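Local atomic coordinates of naphthalene dioxygenase small subunit (Rhodococcus sp., PDB entry 2B1X), a protein that forms the small (beta) subunit of a Rieske non-heme iron oxygenase, naphthalene 1,2-dioxygenase, packing as a trimer against large subunits that probably carry out the oxidation. Residues B[42-48]-B[64-70]; B[86-90]-B[167-171]; B[18-22]-B[34-38]; B[97-103]-B[115-121]. All coordinates share one frame; numbering follows the deposited sequence.

Interaction 1: B[42-48]-B[64-70]; sequences LSYVVPI and MTHMDDD
Ile48 CG1 sits over one face of the His66 imidazole, 3.6 Å from the ring centroid and only 12° off the ring normal, a CH-pi contact in which the two side chains are roughly perpendicular. The ring is brought under Ile48 by a chi1 of -73°, which sets CG of His66 anti to its own carbonyl carbon; its CD2 then meets Pro47 O edge-on at 3.3 Å. Beyond the ring, Ile48 CD1 runs on to Met64 CG. A lysine in place of His66 would probably take away the flat surface that Ile48 CG1 rests on. The backbones pair antiparallel, with Tyr44 and Asp69 exchanging two backbone hydrogen bonds, and at His66 and Met67, which both face Val46, a classic beta bulge interrupts the pairing: Val46 O takes His66 N at 2.8 Å and Met67 N more weakly. The strand pair forms one edge, within the chain, of the curved sheet of the NTF2-like fold, where strand 67-69 is outermost and the large subunit packs against Thr65, His66 and Asp68. On the face of Tyr44 and Val46, the extended Met67 chain bends at its last torsion (chi3 -39°) and brings SD obliquely to the Tyr44 ring, 3.6 Å from CE2, a Met-aromatic contact; the phenol OH is bonded to Met172 O. On the other face Val45 CG1 lies alongside Asp68 OD1, and a water joins that carboxylate oxygen (2.6 Å) to Ser43 OG.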
loop_
_atom_site.group_PDB
_atom_site.type_symbol
_atom_site.label_atom_id
_atom_site.label_comp_id
_atom_site.label_asym_id
_atom_site.label_seq_id
_atom_site.Cartn_x
_atom_site.Cartn_y
_atom_site.Cartn_z
ATOM N N LEU B 42 -3.779 9.064 37.367
ATOM C CA LEU B 42 -3.913 8.740 35.928
ATOM C C LEU B 42 -4.049 7.247 35.684
ATOM O O LEU B 42 -3.313 6.435 36.272
ATOM C CB LEU B 42 -2.735 9.289 35.099
ATOM C CG LEU B 42 -2.659 8.838 33.619
ATOM C CD1 LEU B 42 -3.651 9.619 32.753
ATOM C CD2 LEU B 42 -1.249 8.975 33.032
ATOM N N SER B 43 -5.003 6.903 34.823
ATOM C CA SER B 43 -5.062 5.599 34.165
ATOM C C SER B 43 -5.112 5.787 32.647
ATOM O O SER B 43 -6.034 6.430 32.112
ATOM C CB SER B 43 -6.286 4.803 34.638
ATOM O OG SER B 43 -6.418 3.636 33.854
ATOM N N TYR B 44 -4.097 5.266 31.956
ATOM C CA TYR B 44 -3.982 5.406 30.521
ATOM C C TYR B 44 -3.912 4.010 29.939
ATOM O O TYR B 44 -2.914 3.320 30.145
ATOM C CB TYR B 44 -2.728 6.223 30.135
ATOM C CG TYR B 44 -2.624 6.563 28.657
ATOM C CD1 TYR B 44 -2.915 7.848 28.192
ATOM C CD2 TYR B 44 -2.231 5.609 27.728
ATOM C CE1 TYR B 44 -2.819 8.166 26.852
ATOM C CE2 TYR B 44 -2.151 5.907 26.375
ATOM C CZ TYR B 44 -2.449 7.190 25.942
ATOM O OH TYR B 44 -2.363 7.480 24.597
ATOM N N VAL B 45 -4.971 3.576 29.245
ATOM C CA VAL B 45 -4.948 2.209 28.666
ATOM C C VAL B 45 -5.350 2.057 27.199
ATOM O O VAL B 45 -6.249 2.742 26.710
ATOM C CB VAL B 45 -5.607 1.090 29.585
ATOM C CG1 VAL B 45 -5.857 1.580 31.036
ATOM C CG2 VAL B 45 -6.825 0.442 28.962
ATOM N N VAL B 46 -4.644 1.158 26.522
ATOM C CA VAL B 46 -4.918 0.777 25.130
ATOM C C VAL B 46 -5.202 -0.725 25.115
ATOM O O VAL B 46 -4.282 -1.534 25.211
ATOM C CB VAL B 46 -3.702 1.107 24.236
ATOM C CG1 VAL B 46 -3.981 0.791 22.755
ATOM C CG2 VAL B 46 -3.273 2.584 24.454
ATOM N N PRO B 47 -6.472 -1.103 25.043
ATOM C CA PRO B 47 -6.863 -2.515 25.043
ATOM C C PRO B 47 -6.537 -3.262 23.766
ATOM O O PRO B 47 -6.370 -2.667 22.695
ATOM C CB PRO B 47 -8.392 -2.455 25.201
ATOM C CG PRO B 47 -8.641 -1.122 25.749
ATOM C CD PRO B 47 -7.647 -0.215 25.093
ATOM N N ILE B 48 -6.473 -4.585 23.893
ATOM C CA ILE B 48 -6.351 -5.481 22.754
ATOM C C ILE B 48 -7.749 -5.876 22.325
ATOM O O ILE B 48 -8.614 -6.089 23.178
ATOM C CB ILE B 48 -5.529 -6.748 23.128
ATOM C CG1 ILE B 48 -4.140 -6.334 23.647
ATOM C CG2 ILE B 48 -5.381 -7.668 21.890
ATOM C CD1 ILE B 48 -3.334 -7.524 24.093
ATOM N N MET B 64 -5.220 -8.459 29.619
ATOM C CA MET B 64 -4.048 -8.106 28.814
ATOM C C MET B 64 -4.384 -6.896 27.982
ATOM O O MET B 64 -5.540 -6.655 27.621
ATOM C CB MET B 64 -3.616 -9.269 27.908
ATOM C CG MET B 64 -2.203 -9.125 27.282
ATOM S SD MET B 64 -0.801 -8.707 28.396
ATOM C CE MET B 64 -1.098 -9.928 29.599
ATOM N N THR B 65 -3.356 -6.151 27.650
ATOM C CA THR B 65 -3.508 -4.797 27.172
ATOM C C THR B 65 -2.265 -4.496 26.260
ATOM O O THR B 65 -1.241 -5.187 26.370
ATOM C CB THR B 65 -3.531 -4.002 28.495
ATOM O OG1 THR B 65 -4.786 -3.294 28.692
ATOM C CG2 THR B 65 -2.447 -3.104 28.651
ATOM N N HIS B 66 -2.364 -3.504 25.381
ATOM C CA HIS B 66 -1.201 -2.986 24.655
ATOM C C HIS B 66 -0.396 -2.001 25.510
ATOM O O HIS B 66 0.817 -1.846 25.324
ATOM C CB HIS B 66 -1.632 -2.268 23.374
ATOM C CG HIS B 66 -2.101 -3.201 22.306
ATOM N ND1 HIS B 66 -1.308 -4.209 21.805
ATOM C CD2 HIS B 66 -3.306 -3.326 21.692
ATOM C CE1 HIS B 66 -1.995 -4.892 20.899
ATOM N NE2 HIS B 66 -3.210 -4.377 20.813
ATOM N N MET B 67 -1.094 -1.334 26.420
ATOM C CA MET B 67 -0.527 -0.309 27.284
ATOM C C MET B 67 -1.504 -0.111 28.438
ATOM O O MET B 67 -2.742 -0.105 28.251
ATOM C CB MET B 67 -0.339 0.988 26.477
ATOM C CG MET B 67 0.482 2.079 27.161
ATOM S SD MET B 67 0.628 3.644 26.185
ATOM C CE MET B 67 0.805 3.018 24.585
ATOM N N ASP B 68 -0.953 0.041 29.640
ATOM C CA ASP B 68 -1.759 0.183 30.833
ATOM C C ASP B 68 -0.894 0.981 31.813
ATOM O O ASP B 68 -0.183 0.415 32.641
ATOM C CB ASP B 68 -2.129 -1.212 31.369
ATOM C CG ASP B 68 -3.139 -1.179 32.482
ATOM O OD1 ASP B 68 -3.471 -0.079 32.974
ATOM O OD2 ASP B 68 -3.638 -2.238 32.943
ATOM N N ASP B 69 -0.907 2.303 31.640
ATOM C CA ASP B 69 -0.026 3.178 32.407
ATOM C C ASP B 69 -0.716 3.853 33.583
ATOM O O ASP B 69 -1.912 4.141 33.539
ATOM C CB ASP B 69 0.554 4.266 31.517
ATOM C CG ASP B 69 1.816 3.821 30.784
ATOM O OD1 ASP B 69 2.439 2.812 31.191
ATOM O OD2 ASP B 69 2.248 4.444 29.804
ATOM N N ASP B 70 0.068 4.117 34.631
ATOM C CA ASP B 70 -0.352 5.035 35.680
ATOM C C ASP B 70 0.572 6.248 35.634
ATOM O O ASP B 70 1.353 6.368 34.670
ATOM C CB ASP B 70 -0.340 4.355 37.039
ATOM C CG ASP B 70 1.015 3.731 37.395
ATOM O OD1 ASP B 70 2.100 4.057 36.812
ATOM O OD2 ASP B 70 1.074 2.890 38.301
HETATM O O HOH W 1 -4.153 2.248 33.984
HETATM O O HOH W 2 -7.577 -5.300 26.518
#

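Interaction 2: B[86-90]-B[167-171]; sequences AWAED and NLALI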
loop_
_atom_site.group_PDB
_atom_site.type_symbol
_atom_site.label_atom_id
_atom_site.label_comp_id
_atom_site.label_asym_id
_atom_site.label_seq_id
_atom_site.Cartn_x
_atom_site.Cartn_y
_atom_site.Cartn_z
ATOM N N ALA B 86 16.772 7.286 23.230
ATOM C CA ALA B 86 15.465 6.709 22.904
ATOM C C ALA B 86 15.340 6.446 21.406
ATOM O O ALA B 86 14.678 7.211 20.685
ATOM C CB ALA B 86 14.326 7.618 23.387
ATOM N N TRP B 87 15.933 5.349 20.948
ATOM C CA TRP B 87 16.217 5.181 19.513
ATOM C C TRP B 87 14.979 5.133 18.640
ATOM O O TRP B 87 15.052 5.579 17.510
ATOM C CB TRP B 87 17.061 3.935 19.240
ATOM C CG TRP B 87 18.310 3.836 20.095
ATOM C CD1 TRP B 87 18.591 2.870 21.033
ATOM C CD2 TRP B 87 19.444 4.717 20.077
ATOM N NE1 TRP B 87 19.823 3.106 21.602
ATOM C CE2 TRP B 87 20.365 4.234 21.033
ATOM C CE3 TRP B 87 19.765 5.894 19.369
ATOM C CZ2 TRP B 87 21.595 4.860 21.267
ATOM C CZ3 TRP B 87 20.985 6.516 19.611
ATOM C CH2 TRP B 87 21.892 5.989 20.544
ATOM N N ALA B 88 13.893 4.553 19.166
ATOM C CA ALA B 88 12.589 4.468 18.506
ATOM C C ALA B 88 12.022 5.834 18.131
ATOM O O ALA B 88 11.228 5.945 17.195
ATOM C CB ALA B 88 11.569 3.737 19.403
ATOM N N GLU B 89 12.393 6.860 18.876
ATOM C CA GLU B 89 11.890 8.223 18.625
ATOM C C GLU B 89 13.032 9.258 18.542
ATOM O O GLU B 89 12.865 10.442 18.820
ATOM C CB GLU B 89 10.849 8.591 19.707
ATOM C CG GLU B 89 9.427 8.043 19.422
ATOM C CD GLU B 89 8.881 8.448 18.043
ATOM O OE1 GLU B 89 8.979 9.646 17.692
ATOM O OE2 GLU B 89 8.327 7.589 17.308
ATOM N N ASP B 90 14.211 8.796 18.165
ATOM C CA ASP B 90 15.333 9.687 17.909
ATOM C C ASP B 90 16.149 9.087 16.790
ATOM O O ASP B 90 16.973 8.195 17.041
ATOM C CB ASP B 90 16.202 9.797 19.147
ATOM C CG ASP B 90 17.134 10.992 19.113
ATOM O OD1 ASP B 90 17.338 11.580 18.014
ATOM O OD2 ASP B 90 17.725 11.410 20.144
ATOM N N ASN B 167 5.578 0.045 16.578
ATOM C CA ASN B 167 5.629 0.150 18.038
ATOM C C ASN B 167 4.613 1.203 18.487
ATOM O O ASN B 167 4.112 1.965 17.675
ATOM C CB ASN B 167 7.064 0.391 18.611
ATOM C CG ASN B 167 7.795 1.625 18.011
ATOM O OD1 ASN B 167 7.182 2.607 17.648
ATOM N ND2 ASN B 167 9.149 1.551 17.928
ATOM N N LEU B 168 4.287 1.240 19.769
ATOM C CA LEU B 168 3.480 2.322 20.274
ATOM C C LEU B 168 4.367 3.235 21.075
ATOM O O LEU B 168 4.257 3.346 22.298
ATOM C CB LEU B 168 2.284 1.788 21.081
ATOM C CG LEU B 168 1.194 1.069 20.276
ATOM C CD1 LEU B 168 0.087 0.616 21.254
ATOM C CD2 LEU B 168 0.599 1.913 19.167
ATOM N N ALA B 169 5.290 3.856 20.370
ATOM C CA ALA B 169 6.256 4.777 20.953
ATOM C C ALA B 169 5.658 6.182 21.157
ATOM O O ALA B 169 6.188 6.988 21.952
ATOM C CB ALA B 169 7.540 4.832 20.075
ATOM N N LEU B 170 4.545 6.454 20.474
ATOM C CA LEU B 170 3.856 7.754 20.535
ATOM C C LEU B 170 2.670 7.709 21.489
ATOM O O LEU B 170 1.904 6.760 21.487
ATOM C CB LEU B 170 3.361 8.156 19.116
ATOM C CG LEU B 170 4.374 8.362 17.961
ATOM C CD1 LEU B 170 3.663 8.644 16.630
ATOM C CD2 LEU B 170 5.366 9.493 18.294
ATOM N N ILE B 171 2.509 8.735 22.310
ATOM C CA ILE B 171 1.314 8.892 23.103
ATOM C C ILE B 171 0.114 9.330 22.229
ATOM O O ILE B 171 0.244 10.233 21.380
ATOM C CB ILE B 171 1.580 9.880 24.265
ATOM C CG1 ILE B 171 2.705 9.338 25.168
ATOM C CG2 ILE B 171 0.311 10.091 25.064
ATOM C CD1 ILE B 171 3.232 10.359 26.194
HETATM O O HOH W 3 10.468 3.708 15.933
#
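Glu89 OE2 is gripped by the guanidinium of Arg123 in a salt bridge and by the hydroxyl of Ser93, and against this fixed carboxylate the chain near the C-terminus packs its methyl groups. Leu170 CD2 sits 3.7 Å from both OE1 and OE2 of Glu89, while Ala169 CB touches the aliphatic part at CG, 3.8 Å away. The glutamate bends at chi2 (-55°), which turns its carboxylate toward Leu170 while CG stays against Ala169. With an alanine here in place of Glu89, Arg123 would probably lose its carboxylate mate and a gap would open beside Leu170 CD2. Next to this, Ala88 CB meets Asn167 ND2 at 3.6 Å and, less closely, Ala169 CB. A water bridges the same two residues, donating to Ala88 O at 2.7 Å and accepting from Asn167 ND2 at 3.2 Å. The amide is held at its other end too, since OD1 of Asn167 accepts from Arg123, which therefore serves both segments. ND2 also bonds Gln370 O of the large subunit, and Ala88 N bonds Asp371 there. The arrangement is a loop-to-loop contact, a short 3-10 turn against the irregular C-terminal tail, set at the interface of the small and large subunits.

Interaction 3: B[18-22]-B[34-38]; sequences WLYME and WLALV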
loop_
_atom_site.group_PDB
_atom_site.type_symbol
_atom_site.label_atom_id
_atom_site.label_comp_id
_atom_site.label_asym_id
_atom_site.label_seq_id
_atom_site.Cartn_x
_atom_site.Cartn_y
_atom_site.Cartn_z
ATOM N N TRP B 18 -8.898 22.481 25.016
ATOM C CA TRP B 18 -7.939 21.713 25.805
ATOM C C TRP B 18 -7.450 20.500 24.984
ATOM O O TRP B 18 -6.252 20.212 24.925
ATOM C CB TRP B 18 -8.572 21.296 27.134
ATOM C CG TRP B 18 -7.614 20.679 28.117
ATOM C CD1 TRP B 18 -6.995 21.310 29.179
ATOM C CD2 TRP B 18 -7.182 19.315 28.153
ATOM N NE1 TRP B 18 -6.207 20.410 29.857
ATOM C CE2 TRP B 18 -6.302 19.182 29.248
ATOM C CE3 TRP B 18 -7.453 18.181 27.366
ATOM C CZ2 TRP B 18 -5.691 17.959 29.580
ATOM C CZ3 TRP B 18 -6.838 16.972 27.682
ATOM C CH2 TRP B 18 -5.966 16.873 28.787
ATOM N N LEU B 19 -8.366 19.818 24.314
ATOM C CA LEU B 19 -7.986 18.653 23.514
ATOM C C LEU B 19 -7.056 19.028 22.371
ATOM O O LEU B 19 -6.116 18.286 22.040
ATOM C CB LEU B 19 -9.231 17.953 22.950
ATOM C CG LEU B 19 -10.102 17.141 23.893
ATOM C CD1 LEU B 19 -11.295 16.618 23.159
ATOM C CD2 LEU B 19 -9.287 15.981 24.463
ATOM N N TYR B 20 -7.309 20.180 21.757
ATOM C CA TYR B 20 -6.487 20.580 20.618
ATOM C C TYR B 20 -5.113 21.026 21.105
ATOM O O TYR B 20 -4.124 20.800 20.430
ATOM C CB TYR B 20 -7.162 21.677 19.788
ATOM C CG TYR B 20 -8.466 21.299 19.134
ATOM C CD1 TYR B 20 -9.320 22.288 18.669
ATOM C CD2 TYR B 20 -8.826 19.952 18.898
ATOM C CE1 TYR B 20 -10.505 21.991 18.038
ATOM C CE2 TYR B 20 -10.045 19.628 18.235
ATOM C CZ TYR B 20 -10.871 20.662 17.816
ATOM O OH TYR B 20 -12.083 20.433 17.168
ATOM N N MET B 21 -5.058 21.652 22.275
ATOM C CA MET B 21 -3.782 22.029 22.905
ATOM C C MET B 21 -2.963 20.785 23.289
ATOM O O MET B 21 -1.739 20.761 23.169
ATOM C CB MET B 21 -4.064 22.898 24.133
ATOM C CG MET B 21 -2.845 23.219 25.049
ATOM S SD MET B 21 -2.445 21.863 26.217
ATOM C CE MET B 21 -3.860 21.902 27.383
ATOM N N GLU B 22 -3.657 19.751 23.750
ATOM C CA GLU B 22 -3.007 18.527 24.162
ATOM C C GLU B 22 -2.366 17.860 22.955
ATOM O O GLU B 22 -1.202 17.482 23.008
ATOM C CB GLU B 22 -4.016 17.565 24.795
ATOM C CG GLU B 22 -3.351 16.371 25.476
ATOM C CD GLU B 22 -4.119 15.059 25.325
ATOM O OE1 GLU B 22 -5.316 15.083 24.955
ATOM O OE2 GLU B 22 -3.535 13.988 25.617
ATOM N N TRP B 34 3.303 17.941 28.283
ATOM C CA TRP B 34 2.131 17.079 28.259
ATOM C C TRP B 34 1.962 16.381 29.615
ATOM O O TRP B 34 0.842 16.259 30.131
ATOM C CB TRP B 34 2.237 16.046 27.136
ATOM C CG TRP B 34 1.057 15.119 27.091
ATOM C CD1 TRP B 34 -0.138 15.317 26.433
ATOM C CD2 TRP B 34 0.940 13.872 27.753
ATOM N NE1 TRP B 34 -0.973 14.246 26.640
ATOM C CE2 TRP B 34 -0.340 13.345 27.452
ATOM C CE3 TRP B 34 1.797 13.121 28.566
ATOM C CZ2 TRP B 34 -0.783 12.097 27.934
ATOM C CZ3 TRP B 34 1.341 11.882 29.067
ATOM C CH2 TRP B 34 0.069 11.392 28.743
ATOM N N LEU B 35 3.075 15.928 30.190
ATOM C CA LEU B 35 3.026 15.214 31.454
ATOM C C LEU B 35 2.359 16.045 32.569
ATOM O O LEU B 35 1.719 15.488 33.449
ATOM C CB LEU B 35 4.426 14.732 31.858
ATOM C CG LEU B 35 4.481 13.639 32.937
ATOM C CD1 LEU B 35 3.725 12.369 32.493
ATOM C CD2 LEU B 35 5.917 13.329 33.328
ATOM N N ALA B 36 2.488 17.373 32.493
ATOM C CA ALA B 36 1.864 18.285 33.439
ATOM C C ALA B 36 0.322 18.325 33.306
ATOM O O ALA B 36 -0.357 18.834 34.197
ATOM C CB ALA B 36 2.461 19.697 33.299
ATOM N N LEU B 37 -0.225 17.784 32.211
ATOM C CA LEU B 37 -1.679 17.769 32.032
ATOM C C LEU B 37 -2.339 16.573 32.692
ATOM O O LEU B 37 -3.567 16.427 32.658
ATOM C CB LEU B 37 -2.050 17.792 30.544
ATOM C CG LEU B 37 -1.456 18.915 29.705
ATOM C CD1 LEU B 37 -1.812 18.700 28.222
ATOM C CD2 LEU B 37 -1.913 20.273 30.217
ATOM N N VAL B 38 -1.543 15.704 33.296
ATOM C CA VAL B 38 -2.137 14.492 33.818
ATOM C C VAL B 38 -2.246 14.503 35.310
ATOM O O VAL B 38 -1.559 15.215 36.017
ATOM C CB VAL B 38 -1.471 13.159 33.327
ATOM C CG1 VAL B 38 -1.286 13.164 31.791
ATOM C CG2 VAL B 38 -0.162 12.889 34.073
#
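The helical segment 18-22 faces segment 34-38, where the chain leaves helix 31-35 through a type I turn from Leu35 to Val38, the backbones coming nearest at Glu22 and Trp34, whose CA atoms are 6.7 Å apart. Between these two residues runs the one hydrogen bond of the contact: Trp34 NE1 donates to Glu22 OE2 at 2.8 Å, with an angle of 179° at the hydrogen and the acceptor in the indole plane. The oxygen offers its anti lone pair, and carboxylate and ring are nearly coplanar, 24° apart. CG of Glu22 lies 3.5 Å from Trp34 CD1. Leu37 packs against both Trp18 and Met21. Its CB lies 3.8 Å from Trp18 CZ2 as the two side chains run past one another antiparallel, whereas its CD1 meets Met21 SD tip to tip at 3.8 Å. Met21, bent at chi2 (-81°) and chi3, brings its CE over one face of the Trp18 ring. Behind the contact, Trp18 and Trp34 both rest on Met151 of strand 148-158. Glu22 OE2 also forms a salt bridge with Arg154, so this buried oxygen has both an indole N-H and a cation for company, which would be expected to favour the ionised form of the Glu22 carboxylate.

Interaction 4: B[97-103]-B[115-121]; sequences HFVTNVR and VTSNLLL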
loop_
_atom_site.group_PDB
_atom_site.type_symbol
_atom_site.label_atom_id
_atom_site.label_comp_id
_atom_site.label_asym_id
_atom_site.label_seq_id
_atom_site.Cartn_x
_atom_site.Cartn_y
_atom_site.Cartn_z
ATOM N N HIS B 97 -2.056 14.216 15.293
ATOM C CA HIS B 97 -3.239 13.777 15.980
ATOM C C HIS B 97 -4.429 14.554 15.394
ATOM O O HIS B 97 -4.630 15.721 15.735
ATOM C CB HIS B 97 -3.136 14.096 17.494
ATOM C CG HIS B 97 -2.180 13.217 18.261
ATOM N ND1 HIS B 97 -0.819 13.199 18.013
ATOM C CD2 HIS B 97 -2.395 12.296 19.232
ATOM C CE1 HIS B 97 -0.229 12.330 18.826
ATOM N NE2 HIS B 97 -1.166 11.754 19.562
ATOM N N PHE B 98 -5.209 13.920 14.521
ATOM C CA PHE B 98 -6.472 14.505 14.092
ATOM C C PHE B 98 -7.545 14.073 15.094
ATOM O O PHE B 98 -7.796 12.868 15.263
ATOM C CB PHE B 98 -6.850 14.021 12.687
ATOM C CG PHE B 98 -5.868 14.421 11.628
ATOM C CD1 PHE B 98 -4.779 13.582 11.313
ATOM C CD2 PHE B 98 -5.985 15.647 10.987
ATOM C CE1 PHE B 98 -3.852 13.914 10.324
ATOM C CE2 PHE B 98 -5.040 16.011 9.980
ATOM C CZ PHE B 98 -3.974 15.153 9.658
ATOM N N VAL B 99 -8.184 15.061 15.726
ATOM C CA VAL B 99 -9.132 14.840 16.818
ATOM C C VAL B 99 -10.463 15.415 16.298
ATOM O O VAL B 99 -10.557 16.622 15.990
ATOM C CB VAL B 99 -8.672 15.573 18.106
ATOM C CG1 VAL B 99 -9.659 15.409 19.200
ATOM C CG2 VAL B 99 -7.231 15.080 18.587
ATOM N N THR B 100 -11.472 14.553 16.171
ATOM C CA THR B 100 -12.744 14.960 15.592
ATOM C C THR B 100 -13.868 14.329 16.345
ATOM O O THR B 100 -13.638 13.460 17.210
ATOM C CB THR B 100 -12.867 14.444 14.124
ATOM O OG1 THR B 100 -13.137 13.034 14.157
ATOM C CG2 THR B 100 -11.579 14.602 13.365
ATOM N N ASN B 101 -15.101 14.699 15.972
ATOM C CA ASN B 101 -16.290 14.104 16.588
ATOM C C ASN B 101 -16.219 14.235 18.136
ATOM O O ASN B 101 -16.425 13.256 18.847
ATOM C CB ASN B 101 -16.403 12.607 16.239
ATOM C CG ASN B 101 -16.700 12.330 14.767
ATOM O OD1 ASN B 101 -17.729 11.695 14.434
ATOM N ND2 ASN B 101 -15.810 12.751 13.891
ATOM N N VAL B 102 -15.907 15.416 18.657
ATOM C CA VAL B 102 -15.763 15.592 20.118
ATOM C C VAL B 102 -17.120 15.572 20.817
ATOM O O VAL B 102 -18.012 16.371 20.499
ATOM C CB VAL B 102 -14.975 16.857 20.464
ATOM C CG1 VAL B 102 -14.956 17.132 22.033
ATOM C CG2 VAL B 102 -13.549 16.787 19.905
ATOM N N ARG B 103 -17.309 14.630 21.734
ATOM C CA ARG B 103 -18.542 14.571 22.530
ATOM C C ARG B 103 -18.200 14.791 23.999
ATOM O O ARG B 103 -17.275 14.168 24.550
ATOM C CB ARG B 103 -19.281 13.231 22.338
ATOM C CG ARG B 103 -19.795 12.987 20.905
ATOM C CD ARG B 103 -19.672 11.550 20.457
ATOM N NE ARG B 103 -18.305 11.335 19.994
ATOM C CZ ARG B 103 -17.724 10.153 19.856
ATOM N NH1 ARG B 103 -18.401 9.047 20.157
ATOM N NH2 ARG B 103 -16.468 10.079 19.419
ATOM N N VAL B 115 -15.278 12.736 28.127
ATOM C CA VAL B 115 -14.956 13.345 26.867
ATOM C C VAL B 115 -14.528 12.244 25.910
ATOM O O VAL B 115 -13.591 11.514 26.195
ATOM C CB VAL B 115 -13.864 14.415 27.030
ATOM C CG1 VAL B 115 -13.539 15.066 25.696
ATOM C CG2 VAL B 115 -14.318 15.462 28.062
ATOM N N THR B 116 -15.260 12.141 24.809
ATOM C CA THR B 116 -15.067 11.109 23.784
ATOM C C THR B 116 -14.727 11.758 22.437
ATOM O O THR B 116 -15.455 12.632 21.956
ATOM C CB THR B 116 -16.339 10.244 23.637
ATOM O OG1 THR B 116 -16.777 9.806 24.927
ATOM C CG2 THR B 116 -16.008 8.945 22.927
ATOM N N SER B 117 -13.604 11.351 21.857
ATOM C CA SER B 117 -13.214 11.877 20.544
ATOM C C SER B 117 -12.730 10.792 19.602
ATOM O O SER B 117 -12.207 9.774 20.056
ATOM C CB SER B 117 -12.154 12.968 20.706
ATOM O OG SER B 117 -11.113 12.571 21.593
ATOM N N ASN B 118 -12.916 11.008 18.290
ATOM C CA ASN B 118 -12.287 10.169 17.276
ATOM C C ASN B 118 -10.860 10.626 17.013
ATOM O O ASN B 118 -10.588 11.830 16.936
ATOM C CB ASN B 118 -13.121 10.184 15.997
ATOM C CG ASN B 118 -14.384 9.405 16.163
ATOM O OD1 ASN B 118 -14.592 8.777 17.223
ATOM N ND2 ASN B 118 -15.258 9.467 15.177
ATOM N N LEU B 119 -9.939 9.673 16.923
ATOM C CA LEU B 119 -8.533 10.005 16.736
ATOM C C LEU B 119 -8.085 9.308 15.493
ATOM O O LEU B 119 -8.254 8.081 15.366
ATOM C CB LEU B 119 -7.651 9.558 17.918
ATOM C CG LEU B 119 -6.131 9.565 17.647
ATOM C CD1 LEU B 119 -5.531 10.978 17.499
ATOM C CD2 LEU B 119 -5.393 8.790 18.744
ATOM N N LEU B 120 -7.543 10.074 14.556
ATOM C CA LEU B 120 -6.743 9.475 13.506
ATOM C C LEU B 120 -5.294 9.965 13.683
ATOM O O LEU B 120 -5.012 11.165 13.626
ATOM C CB LEU B 120 -7.311 9.781 12.112
ATOM C CG LEU B 120 -6.671 9.680 10.724
ATOM C CD1 LEU B 120 -5.174 9.393 10.654
ATOM C CD2 LEU B 120 -7.450 8.789 9.801
ATOM N N LEU B 121 -4.391 9.018 13.905
ATOM C CA LEU B 121 -2.995 9.368 14.152
ATOM C C LEU B 121 -2.172 9.012 12.919
ATOM O O LEU B 121 -2.188 7.857 12.499
ATOM C CB LEU B 121 -2.489 8.621 15.380
ATOM C CG LEU B 121 -0.989 8.814 15.697
ATOM C CD1 LEU B 121 -0.665 10.176 16.211
ATOM C CD2 LEU B 121 -0.496 7.751 16.631
HETATM O O HOH W 4 -18.528 11.622 25.971
#
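Arg103 and Thr116 exchange two backbone hydrogen bonds, Arg103 N to Thr116 O at 2.7 Å and Thr116 N to Arg103 O at 2.9 Å. The arginine side chain, bent at chi2 (142°) and chi3, curls back to its own segment, where NE (2.9 Å) and NH2 grip Asn101 O side-on, in the guanidinium plane. That grip holds the group flat above Thr116, whose CG2 lies over one face, 3.7 Å from NH1. NH1 itself makes salt bridges with Glu137 and with Glu24 of the third subunit. The two strands form the antiparallel hairpin 94-106/112-124 at one end of the curved NTF2-like sheet, and the register shifts by one residue between Thr100 and Arg103, a beta bulge; Phe98 with Leu120 and Thr100 with Asn118 pair on the far side of it. From the face of His97 and Val99, Leu121 sets CD1 over one face of the imidazole, 3.6 Å from its centroid and 19° off the normal, in a CH-pi contact. Leu119 CD1 closes on CD2 of the same ring obliquely at 3.8 Å, while Asp27 bonds to ND1. Opposite, Phe98 brings its ring edge to Leu120 O, with CD1 3.4 Å away; Phe98 packs on Thr100 of the second subunit and Leu120 on Phe98 of the third.

Interactions 1 and 4 lie at the two ends of one sheet, their centres about 18 Å apart on opposite sides of the chain's centre, with nearest atoms about 7 Å apart. The C-terminal segment 167-171 of interaction 2 connects the rest: Ile171 CG2 packs on Tyr44 OH of interaction 1 at 3.8 Å and on Trp34 CZ2 of interaction 3 at 3.7 Å, and Ile171 O lies 2.8 Å from His97 NE2 of interaction 4, a probable hydrogen bond. Interaction 3 meets interaction 4 where Leu19 CD1 reaches Val115 CG1 at 3.7 Å. Interactions 1 and 2 border the large subunit, and interactions 2 and 4 both touch a neighbouring small subunit.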